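Local coordinates for maleate cis-trans isomerase (PDB 4FQ5), which probably catalyses the cis-trans isomerisation of maleate to fumarate, and is held here with maleic acid in its pocket, at residues D170-H174 / E175-V179; L185-D189 / N190-A194; G203-S207 / M208-D212. The protein carries 1 engineered substitution. One frame throughout, in Å; residues are numbered along the deposited sequence.

In the fold
All three contacts are local turns in the half of the chain built on the parallel sheet of strands 153-158, 178-184, 215-217 and 241-243, and they follow in series without nesting or crossing. Contact 1 closes the turn from helix 162-174 into strand 178-184, an outermost strand of that sheet within the chain. Contact 2, its centre about 24 Å from that of contact 1, takes the chain from the far end of the same strand into helix 190-194 beside the maleic acid. Contact 3 ends helix 201-206 and leads toward strand 215-217. Contacts 2 and 3 touch where Leu185 CD2 packs on Ile204 CD1 (3.9 Å); contacts 1 and 3 stay about 7 Å apart at their nearest atoms.

Contact 1: D170-H174 / E175-V179; sequences DYIRH and EGIEV
Backbone bonds turn the chain between Ile172 and Ile177 as helix 162-174 ends. Ile177 N donates to Ile172 O at 3.2 Å, and Gly176 N to Arg173 O at 2.9 Å. Glu175 N bonds Tyr171 O and, weakly, Ile172 O. Gly176 takes a positive phi, where a CB would press on the preceding carbonyl oxygen.

Among polar side chains, Arg173 runs extended from CG to NE and lies across Val179 at about a right angle. Its NH2 gives Val179 O a nearly straight bond (3.0 Å, 164°), with the oxygen at the guanidinium edge and in its plane. A water accepts from both Arg173 NE and Val179 N, making a second link. Glu175 has CG anti to its carbonyl carbon (chi1 -72°), which lays CG beside Tyr171, 4.1 Å from Tyr171 CE2; the bend at chi2 then turns the carboxylate alongside the ring, the two planes 29° apart. Its OE1 pairs with Arg147, and Tyr171 OH bonds His115. Another water donates to Glu175 OE2 and sits over a face of the Tyr171 ring.

Apolar contacts gather on one branch: Ile172 CG2 meets Ile177 CB at 3.6 Å and Val179 CG2 at 3.8 Å. Ile177 also packs on helix 138-149.

The arrangement is a Schellman motif, here ending the helix of the beta-alpha-beta unit 153-158, 162-174, 178-184.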
loop_
_atom_site.group_PDB
_atom_site.type_symbol
_atom_site.label_atom_id
_atom_site.label_comp_id
_atom_site.label_asym_id
_atom_site.label_seq_id
_atom_site.Cartn_x
_atom_site.Cartn_y
_atom_site.Cartn_z
ATOM N N ASP A 170 -36.877 15.736 1.103
ATOM C CA ASP A 170 -37.854 16.094 0.068
ATOM C C ASP A 170 -37.298 15.937 -1.353
ATOM O O ASP A 170 -38.026 15.531 -2.261
ATOM C CB ASP A 170 -38.394 17.510 0.286
ATOM C CG ASP A 170 -39.342 17.603 1.476
ATOM O OD1 ASP A 170 -39.659 16.561 2.106
ATOM O OD2 ASP A 170 -39.780 18.734 1.789
ATOM N N TYR A 171 -36.010 16.239 -1.532
ATOM C CA TYR A 171 -35.339 16.047 -2.824
ATOM C C TYR A 171 -35.325 14.564 -3.211
ATOM O O TYR A 171 -35.631 14.200 -4.359
ATOM C CB TYR A 171 -33.907 16.607 -2.772
ATOM C CG TYR A 171 -33.261 16.854 -4.125
ATOM C CD1 TYR A 171 -33.166 18.145 -4.646
ATOM C CD2 TYR A 171 -32.727 15.799 -4.871
ATOM C CE1 TYR A 171 -32.569 18.380 -5.876
ATOM C CE2 TYR A 171 -32.131 16.018 -6.103
ATOM C CZ TYR A 171 -32.053 17.309 -6.600
ATOM O OH TYR A 171 -31.466 17.522 -7.820
ATOM N N ILE A 172 -34.979 13.715 -2.247
ATOM C CA ILE A 172 -34.919 12.269 -2.459
ATOM C C ILE A 172 -36.311 11.707 -2.772
ATOM O O ILE A 172 -36.481 10.918 -3.709
ATOM C CB ILE A 172 -34.289 11.552 -1.240
ATOM C CG1 ILE A 172 -32.819 11.977 -1.074
ATOM C CG2 ILE A 172 -34.380 10.043 -1.399
ATOM C CD1 ILE A 172 -32.253 11.738 0.309
ATOM N N ARG A 173 -37.302 12.134 -1.993
ATOM C CA ARG A 173 -38.692 11.759 -2.231
ATOM C C ARG A 173 -39.153 12.188 -3.624
ATOM O O ARG A 173 -39.810 11.419 -4.325
ATOM C CB ARG A 173 -39.604 12.338 -1.140
ATOM C CG ARG A 173 -39.439 11.664 0.214
ATOM C CD ARG A 173 -40.330 12.290 1.281
ATOM N NE ARG A 173 -40.337 11.481 2.503
ATOM C CZ ARG A 173 -40.503 11.964 3.734
ATOM N NH1 ARG A 173 -40.677 13.262 3.932
ATOM N NH2 ARG A 173 -40.484 11.145 4.776
ATOM N N HIS A 174 -38.779 13.403 -4.030
ATOM C CA HIS A 174 -39.116 13.922 -5.359
ATOM C C HIS A 174 -38.521 13.077 -6.451
ATOM O O HIS A 174 -39.107 12.932 -7.533
ATOM C CB HIS A 174 -38.660 15.372 -5.507
ATOM C CG HIS A 174 -39.101 16.020 -6.799
ATOM N ND1 HIS A 174 -38.274 16.174 -7.853
ATOM C CD2 HIS A 174 -40.336 16.535 -7.189
ATOM C CE1 HIS A 174 -38.942 16.769 -8.863
ATOM N NE2 HIS A 174 -40.202 16.991 -8.453
ATOM N N GLU A 175 -37.349 12.504 -6.182
ATOM C CA GLU A 175 -36.694 11.631 -7.155
ATOM C C GLU A 175 -37.300 10.224 -7.167
ATOM O O GLU A 175 -36.821 9.342 -7.870
ATOM C CB GLU A 175 -35.178 11.587 -6.920
ATOM C CG GLU A 175 -34.462 12.875 -7.309
ATOM C CD GLU A 175 -34.521 13.168 -8.801
ATOM O OE1 GLU A 175 -34.509 12.215 -9.607
ATOM O OE2 GLU A 175 -34.562 14.357 -9.180
ATOM N N GLY A 176 -38.362 10.027 -6.391
ATOM C CA GLY A 176 -39.112 8.775 -6.417
ATOM C C GLY A 176 -38.594 7.726 -5.456
ATOM O O GLY A 176 -38.869 6.547 -5.622
ATOM N N ILE A 177 -37.836 8.161 -4.456
ATOM C CA ILE A 177 -37.288 7.256 -3.446
ATOM C C ILE A 177 -37.910 7.611 -2.108
ATOM O O ILE A 177 -37.735 8.722 -1.604
ATOM C CB ILE A 177 -35.748 7.361 -3.355
ATOM C CG1 ILE A 177 -35.098 7.004 -4.695
ATOM C CG2 ILE A 177 -35.205 6.474 -2.236
ATOM C CD1 ILE A 177 -33.746 7.658 -4.922
ATOM N N GLU A 178 -38.636 6.662 -1.530
ATOM C CA GLU A 178 -39.253 6.866 -0.222
ATOM C C GLU A 178 -38.207 7.062 0.863
ATOM O O GLU A 178 -37.132 6.465 0.814
ATOM C CB GLU A 178 -40.164 5.693 0.137
ATOM C CG GLU A 178 -41.452 5.638 -0.672
ATOM C CD GLU A 178 -42.357 4.489 -0.259
ATOM O OE1 GLU A 178 -42.292 4.046 0.909
ATOM O OE2 GLU A 178 -43.144 4.029 -1.109
ATOM N N VAL A 179 -38.520 7.919 1.828
ATOM C CA VAL A 179 -37.682 8.079 3.005
ATOM C C VAL A 179 -38.489 7.709 4.244
ATOM O O VAL A 179 -39.544 8.290 4.508
ATOM C CB VAL A 179 -37.114 9.510 3.144
ATOM C CG1 VAL A 179 -36.252 9.628 4.390
ATOM C CG2 VAL A 179 -36.298 9.891 1.916
HETATM O O HOH W 1 -41.095 8.902 1.660
HETATM O O HOH W 2 -35.056 16.441 -7.564
#

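Contact 2: L185-D189 / N190-A194; sequences LEISD and NLAVA. With MAE (maleic acid), chain C.
Asp189 OD2 accepts from Ala192 N at 3.0 Å, the capping bond of an N-cap that starts helix 190-194, whose first residue, Asn190, reaches the maleic acid. Asn190 ND2 points almost straight at O1 of the ligand, 3.2 Å away with an N-H...O angle of 163°. The ligand is gripped as well by Tyr160, Asn38, Val222 and Gln223.

At the cap, the Ala192 amide comes from above the Asp189 carboxylate plane, with an N-H...O angle of 153°. With CG anti to the backbone N (chi1 -173°), the carboxylate of Asp189 is carried over the first turn, where OD2 also lies against Leu191 CB. The carbonyl of the same residue holds the helix a second time: Val193 N bonds Asp189 O at 3.0 Å, the first helical bond.

Further out, the side-chain amide of Asn190 also bonds Ser37 OG, and its backbone O accepts from Gln223 NE2. Backbone bonds tie Ile187 to Pro159, Ser188 to Val72 and Asn190 to Lys70, while Leu191 packs on Asp93 of the second subunit. The cap, together with these outer bonds, is consistent with fixing Asn190 at the pocket.

Loop and helix also pack directly. Ile187 uses its CG2 branch to touch Ala192 CB and Val193 CG2, both at 3.7 Å, and Val193 CG2 comes closer still to the backbone, 3.2 Å from Ile187 O.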
loop_
_atom_site.group_PDB
_atom_site.type_symbol
_atom_site.label_atom_id
_atom_site.label_comp_id
_atom_site.label_asym_id
_atom_site.label_seq_id
_atom_site.Cartn_x
_atom_site.Cartn_y
_atom_site.Cartn_z
ATOM N N LEU A 185 -28.144 15.714 12.816
ATOM C CA LEU A 185 -27.295 16.014 13.973
ATOM C C LEU A 185 -27.259 17.499 14.328
ATOM O O LEU A 185 -26.811 17.864 15.412
ATOM C CB LEU A 185 -25.874 15.481 13.769
ATOM C CG LEU A 185 -25.719 13.982 13.499
ATOM C CD1 LEU A 185 -24.243 13.650 13.342
ATOM C CD2 LEU A 185 -26.355 13.129 14.590
ATOM N N GLU A 186 -27.726 18.341 13.406
ATOM C CA GLU A 186 -27.810 19.793 13.606
ATOM C C GLU A 186 -26.483 20.422 13.995
ATOM O O GLU A 186 -26.395 21.133 14.995
ATOM C CB GLU A 186 -28.893 20.153 14.629
ATOM C CG GLU A 186 -30.281 19.661 14.260
ATOM C CD GLU A 186 -31.380 20.300 15.098
ATOM O OE1 GLU A 186 -31.094 21.250 15.863
ATOM O OE2 GLU A 186 -32.534 19.847 14.985
ATOM N N ILE A 187 -25.454 20.147 13.197
ATOM C CA ILE A 187 -24.129 20.727 13.382
ATOM C C ILE A 187 -23.815 21.531 12.121
ATOM O O ILE A 187 -23.616 20.951 11.051
ATOM C CB ILE A 187 -23.059 19.629 13.593
ATOM C CG1 ILE A 187 -23.429 18.726 14.783
ATOM C CG2 ILE A 187 -21.686 20.244 13.797
ATOM C CD1 ILE A 187 -22.516 17.527 14.968
ATOM N N SER A 188 -23.789 22.857 12.237
ATOM C CA SER A 188 -23.624 23.725 11.064
ATOM C C SER A 188 -22.175 24.158 10.829
ATOM O O SER A 188 -21.797 24.485 9.699
ATOM C CB SER A 188 -24.556 24.942 11.142
ATOM O OG SER A 188 -24.259 25.729 12.279
ATOM N N ASP A 189 -21.375 24.178 11.895
ATOM C CA ASP A 189 -19.941 24.415 11.771
ATOM C C ASP A 189 -19.318 23.216 11.058
ATOM O O ASP A 189 -19.308 22.110 11.594
ATOM C CB ASP A 189 -19.299 24.621 13.145
ATOM C CG ASP A 189 -17.840 25.030 13.055
ATOM O OD1 ASP A 189 -17.501 26.112 13.571
ATOM O OD2 ASP A 189 -17.025 24.282 12.466
ATOM N N ASN A 190 -18.810 23.441 9.851
ATOM C CA ASN A 190 -18.372 22.338 9.000
ATOM C C ASN A 190 -17.137 21.615 9.535
ATOM O O ASN A 190 -16.994 20.411 9.348
ATOM C CB ASN A 190 -18.177 22.781 7.545
ATOM C CG ASN A 190 -18.425 21.649 6.555
ATOM O OD1 ASN A 190 -19.235 20.753 6.812
ATOM N ND2 ASN A 190 -17.730 21.684 5.415
ATOM N N LEU A 191 -16.263 22.348 10.219
ATOM C CA LEU A 191 -15.145 21.724 10.927
ATOM C C LEU A 191 -15.608 20.885 12.126
ATOM O O LEU A 191 -15.011 19.849 12.429
ATOM C CB LEU A 191 -14.102 22.765 11.343
ATOM C CG LEU A 191 -13.241 23.284 10.185
ATOM C CD1 LEU A 191 -12.480 24.532 10.600
ATOM C CD2 LEU A 191 -12.295 22.214 9.661
ATOM N N ALA A 192 -16.679 21.312 12.794
ATOM C CA ALA A 192 -17.275 20.490 13.850
ATOM C C ALA A 192 -17.916 19.220 13.275
ATOM O O ALA A 192 -17.881 18.166 13.912
ATOM C CB ALA A 192 -18.270 21.288 14.672
ATOM N N VAL A 193 -18.477 19.313 12.066
ATOM C CA VAL A 193 -19.038 18.133 11.387
ATOM C C VAL A 193 -17.943 17.080 11.160
ATOM O O VAL A 193 -18.164 15.883 11.387
ATOM C CB VAL A 193 -19.730 18.492 10.050
ATOM C CG1 VAL A 193 -20.142 17.238 9.284
ATOM C CG2 VAL A 193 -20.943 19.389 10.281
ATOM N N ALA A 194 -16.765 17.531 10.729
ATOM C CA ALA A 194 -15.608 16.646 10.545
ATOM C C ALA A 194 -15.154 15.983 11.846
ATOM O O ALA A 194 -14.581 14.894 11.822
ATOM C CB ALA A 194 -14.452 17.400 9.906
HETATM C C1 MAE C . -19.915 19.060 3.196
HETATM O O1 MAE C . -18.756 19.421 3.453
HETATM O O2 MAE C . -20.469 18.089 3.734
HETATM C C2 MAE C . -20.677 19.854 2.220
HETATM C C3 MAE C . -21.781 19.448 1.620
HETATM C C4 MAE C . -22.417 18.125 1.811
HETATM O O3 MAE C . -23.511 18.084 2.364
HETATM O O4 MAE C . -21.890 17.088 1.392
#

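Contact 3: G203-S207 / M208-D212; sequences GIIAS and MRTDD
Met208 lays CG and SD alongside the last turn of helix 201-206 and forms the close-packed part of this contact. Its CG rests 3.4 Å from Ile204 O, and its SD is 4.0 Å from the same oxygen. With CG anti to the carbonyl carbon (chi1 -67°) the chain sets off beside the helix; the bend at chi3 (62°) then takes CE away from it. Met208 N bonds Ile205 O at 3.1 Å. Beyond these partners the side chain packs on strands 153-158 and 178-184, so an alanine here would probably open a gap between helix end and sheet where the thioether now lies.

Packing loosens toward Thr210, whose CG2 comes only to 4.2 Å from Ile205 CG2. A water bridges Ile205 O, to which it donates, and Thr210 OG1.

The exposed side is ionic. Arg209 NE donates to Asp211 OD2 at 3.2 Å, in the guanidinium plane, while the Asp212 carboxylate lies over one guanidinium face, toward its rim, pairing with it through charge, with no N-H aimed at its oxygen; Asp212 OD2 pairs with Arg153. A helix end with a buried methionine tucked against it thus passes into a salt-bridged loop, the alpha-to-beta connection leading to strand 215-217 of the parallel sheet.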
loop_
_atom_site.group_PDB
_atom_site.type_symbol
_atom_site.label_atom_id
_atom_site.label_comp_id
_atom_site.label_asym_id
_atom_site.label_seq_id
_atom_site.Cartn_x
_atom_site.Cartn_y
_atom_site.Cartn_z
ATOM N N GLY A 203 -24.798 3.417 16.852
ATOM C CA GLY A 203 -25.808 3.593 17.897
ATOM C C GLY A 203 -26.954 4.491 17.461
ATOM O O GLY A 203 -28.101 4.272 17.846
ATOM N N ILE A 204 -26.638 5.513 16.667
ATOM C CA ILE A 204 -27.656 6.381 16.072
ATOM C C ILE A 204 -28.564 5.562 15.156
ATOM O O ILE A 204 -29.793 5.626 15.260
ATOM C CB ILE A 204 -27.009 7.574 15.322
ATOM C CG1 ILE A 204 -26.451 8.579 16.332
ATOM C CG2 ILE A 204 -28.010 8.241 14.386
ATOM C CD1 ILE A 204 -25.416 9.542 15.780
ATOM N N ILE A 205 -27.952 4.768 14.283
ATOM C CA ILE A 205 -28.699 3.933 13.343
ATOM C C ILE A 205 -29.515 2.844 14.063
ATOM O O ILE A 205 -30.637 2.526 13.649
ATOM C CB ILE A 205 -27.771 3.367 12.239
ATOM C CG1 ILE A 205 -27.361 4.508 11.293
ATOM C CG2 ILE A 205 -28.448 2.244 11.463
ATOM C CD1 ILE A 205 -26.253 4.168 10.323
ATOM N N ALA A 206 -28.959 2.305 15.148
ATOM C CA ALA A 206 -29.663 1.335 15.995
ATOM C C ALA A 206 -30.949 1.913 16.600
ATOM O O ALA A 206 -31.925 1.191 16.790
ATOM C CB ALA A 206 -28.744 0.830 17.100
ATOM N N SER A 207 -30.940 3.211 16.899
ATOM C CA SER A 207 -32.108 3.882 17.471
ATOM C C SER A 207 -33.028 4.485 16.399
ATOM O O SER A 207 -33.841 5.365 16.685
ATOM C CB SER A 207 -31.671 4.935 18.490
ATOM O OG SER A 207 -30.825 5.899 17.893
ATOM N N MET A 208 -32.882 4.003 15.168
ATOM C CA MET A 208 -33.784 4.327 14.071
ATOM C C MET A 208 -34.445 3.041 13.616
ATOM O O MET A 208 -33.881 1.958 13.777
ATOM C CB MET A 208 -33.015 4.919 12.885
ATOM C CG MET A 208 -32.382 6.276 13.129
ATOM S SD MET A 208 -31.294 6.766 11.770
ATOM C CE MET A 208 -32.449 6.846 10.403
ATOM N N ARG A 209 -35.635 3.151 13.037
ATOM C CA ARG A 209 -36.284 1.989 12.451
ATOM C C ARG A 209 -35.640 1.693 11.098
ATOM O O ARG A 209 -35.602 2.560 10.220
ATOM C CB ARG A 209 -37.783 2.232 12.300
ATOM C CG ARG A 209 -38.553 1.009 11.844
ATOM C CD ARG A 209 -40.027 1.325 11.703
ATOM N NE ARG A 209 -40.739 0.252 11.017
ATOM C CZ ARG A 209 -42.031 0.288 10.703
ATOM N NH1 ARG A 209 -42.767 1.348 11.011
ATOM N NH2 ARG A 209 -42.588 -0.741 10.077
ATOM N N THR A 210 -35.115 0.482 10.939
ATOM C CA THR A 210 -34.437 0.102 9.695
ATOM C C THR A 210 -34.955 -1.210 9.100
ATOM O O THR A 210 -34.493 -1.638 8.041
ATOM C CB THR A 210 -32.902 0.027 9.863
ATOM O OG1 THR A 210 -32.572 -0.898 10.904
ATOM C CG2 THR A 210 -32.315 1.392 10.200
ATOM N N ASP A 211 -35.917 -1.837 9.773
ATOM C CA ASP A 211 -36.539 -3.059 9.265
ATOM C C ASP A 211 -37.394 -2.817 8.017
ATOM O O ASP A 211 -37.480 -3.683 7.153
ATOM C CB ASP A 211 -37.363 -3.752 10.361
ATOM C CG ASP A 211 -38.454 -2.855 10.938
ATOM O OD1 ASP A 211 -38.293 -2.383 12.084
ATOM O OD2 ASP A 211 -39.471 -2.619 10.249
ATOM N N ASP A 212 -38.016 -1.640 7.931
ATOM C CA ASP A 212 -38.913 -1.298 6.817
ATOM C C ASP A 212 -38.202 -0.522 5.701
ATOM O O ASP A 212 -38.837 0.147 4.880
ATOM C CB ASP A 212 -40.112 -0.493 7.336
ATOM C CG ASP A 212 -39.736 0.928 7.751
ATOM O OD1 ASP A 212 -38.627 1.139 8.290
ATOM O OD2 ASP A 212 -40.560 1.838 7.535
HETATM O O HOH W 3 -31.765 -0.179 13.367
#